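Local coordinates for protein putative acetyltransferase (Nocardia farcinica, PDB 3D9W) that probably transfers acetyl groups to the amino group of arylamines, at residues A[52-57]-A[269-274]. Sequence-based numbering, arbitrary orientation.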
loop_
_atom_site.group_PDB
_atom_site.type_symbol
_atom_site.label_atom_id
_atom_site.label_comp_id
_atom_site.label_asym_id
_atom_site.label_seq_id
_atom_site.Cartn_x
_atom_site.Cartn_y
_atom_site.Cartn_z
ATOM N N GLU A 52 -0.540 2.110 8.112
ATOM C CA GLU A 52 -1.113 2.992 9.117
ATOM C C GLU A 52 -1.240 4.433 8.665
ATOM O O GLU A 52 -0.511 4.883 7.784
ATOM C CB GLU A 52 -0.254 2.958 10.370
ATOM C CG GLU A 52 1.186 3.243 10.064
ATOM C CD GLU A 52 1.821 4.094 11.108
ATOM O OE1 GLU A 52 1.281 5.187 11.356
ATOM O OE2 GLU A 52 2.853 3.680 11.677
ATOM N N ASN A 53 -2.163 5.146 9.304
ATOM C CA ASN A 53 -2.430 6.550 9.017
ATOM C C ASN A 53 -2.293 7.327 10.315
ATOM O O ASN A 53 -2.838 8.420 10.456
ATOM C CB ASN A 53 -3.855 6.716 8.471
ATOM C CG ASN A 53 -4.926 6.281 9.473
ATOM O OD1 ASN A 53 -4.700 5.371 10.275
ATOM N ND2 ASN A 53 -6.098 6.913 9.416
ATOM N N LEU A 54 -1.548 6.766 11.260
ATOM C CA LEU A 54 -1.386 7.394 12.563
ATOM C C LEU A 54 -0.890 8.846 12.593
ATOM O O LEU A 54 -1.417 9.656 13.362
ATOM C CB LEU A 54 -0.516 6.514 13.465
ATOM C CG LEU A 54 -1.216 5.255 13.984
ATOM C CD1 LEU A 54 -0.355 4.586 15.029
ATOM C CD2 LEU A 54 -2.555 5.625 14.589
ATOM N N GLU A 55 0.102 9.196 11.778
ATOM C CA GLU A 55 0.587 10.575 11.783
ATOM C C GLU A 55 -0.552 11.528 11.501
ATOM O O GLU A 55 -0.720 12.525 12.199
ATOM C CB GLU A 55 1.682 10.780 10.742
ATOM C CG GLU A 55 2.979 10.107 11.111
ATOM C CD GLU A 55 3.340 10.345 12.564
ATOM O OE1 GLU A 55 3.699 11.497 12.918
ATOM O OE2 GLU A 55 3.246 9.374 13.352
ATOM N N ALA A 56 -1.334 11.203 10.474
ATOM C CA ALA A 56 -2.483 12.012 10.076
ATOM C C ALA A 56 -3.519 12.125 11.203
ATOM O O ALA A 56 -4.123 13.178 11.402
ATOM C CB ALA A 56 -3.123 11.416 8.826
ATOM N N VAL A 57 -3.720 11.044 11.942
ATOM C CA VAL A 57 -4.683 11.060 13.028
ATOM C C VAL A 57 -4.158 11.852 14.207
ATOM O O VAL A 57 -4.928 12.362 15.015
ATOM C CB VAL A 57 -4.998 9.656 13.522
ATOM C CG1 VAL A 57 -6.185 9.712 14.463
ATOM C CG2 VAL A 57 -5.270 8.735 12.340
ATOM N N ILE A 269 3.635 -1.827 15.405
ATOM C CA ILE A 269 3.729 -0.389 15.446
ATOM C C ILE A 269 4.015 -0.016 16.896
ATOM O O ILE A 269 3.346 -0.501 17.803
ATOM C CB ILE A 269 2.409 0.240 14.968
ATOM C CG1 ILE A 269 2.254 -0.020 13.472
ATOM C CG2 ILE A 269 2.363 1.729 15.307
ATOM C CD1 ILE A 269 0.981 0.510 12.879
ATOM N N GLU A 270 5.025 0.830 17.096
ATOM C CA GLU A 270 5.441 1.293 18.424
ATOM C C GLU A 270 5.355 2.822 18.475
ATOM O O GLU A 270 5.932 3.512 17.635
ATOM C CB GLU A 270 6.883 0.848 18.699
ATOM C CG GLU A 270 7.194 0.558 20.155
ATOM C CD GLU A 270 7.953 -0.752 20.329
ATOM O OE1 GLU A 270 7.592 -1.755 19.658
ATOM O OE2 GLU A 270 8.900 -0.781 21.147
ATOM N N LEU A 271 4.644 3.343 19.467
ATOM C CA LEU A 271 4.469 4.777 19.608
ATOM C C LEU A 271 4.856 5.260 20.989
ATOM O O LEU A 271 4.807 4.510 21.957
ATOM C CB LEU A 271 3.013 5.148 19.404
ATOM C CG LEU A 271 2.260 4.634 18.197
ATOM C CD1 LEU A 271 0.825 5.177 18.214
ATOM C CD2 LEU A 271 2.994 5.064 16.938
ATOM N N PRO A 272 5.239 6.534 21.104
ATOM C CA PRO A 272 5.604 7.033 22.431
ATOM C C PRO A 272 4.307 7.076 23.243
ATOM O O PRO A 272 3.207 6.998 22.684
ATOM C CB PRO A 272 6.136 8.435 22.145
ATOM C CG PRO A 272 6.662 8.334 20.733
ATOM C CD PRO A 272 5.591 7.503 20.053
ATOM N N GLY A 273 4.430 7.206 24.559
ATOM C CA GLY A 273 3.250 7.249 25.405
ATOM C C GLY A 273 2.332 8.385 25.018
ATOM O O GLY A 273 1.131 8.174 24.805
ATOM N N PRO A 274 2.866 9.610 24.918
ATOM C CA PRO A 274 2.033 10.755 24.549
ATOM C C PRO A 274 1.107 10.478 23.370
ATOM O O PRO A 274 -0.031 10.948 23.353
ATOM C CB PRO A 274 3.063 11.836 24.259
ATOM C CG PRO A 274 4.102 11.544 25.282
ATOM C CD PRO A 274 4.248 10.038 25.184
#
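Leu-54 meets both Ile-269 and Leu-271 with a single methyl: its CD1 lies 3.4 Å from Leu-271 CD1 and 4.0 Å from Ile-269 CG2. Leu-271 turns both of its methyls to that one atom, the two leucines meeting at an oblique angle. Beside them, Ile-269 extends its longer branch, with CD1 anti to CA (chi2 178°), and sets this methyl 3.7 Å from Glu-52 CB, alongside the aliphatic part of the glutamate. With the CA atoms of Leu-54 and Leu-271 9.5 Å apart, the side chains alone bridge the interval, which suits long apolar residues ending in methyls. In the arylamine N-acetyltransferase fold seen here, the contact connects the short helix 54-57 to the chain between helices 259-265 and 273-280. Leu-224 of strand 223-227 touches Glu-52, Leu-54 and Ile-269, tying the four-stranded antiparallel sheet into the same apolar cluster. Glu-52 combines a greasy stem with a buried charged end: OE2 forms a salt bridge to Arg-78 and accepts a hydrogen bond from Gly-79 N, while OE1 takes a weak bond from Leu-54 N at 3.2 Å. Farther out, Asn-53 pairs its amide with backbone groups of Phe-218, Arg-221 and Phe-223, fastening the start of helix 54-57.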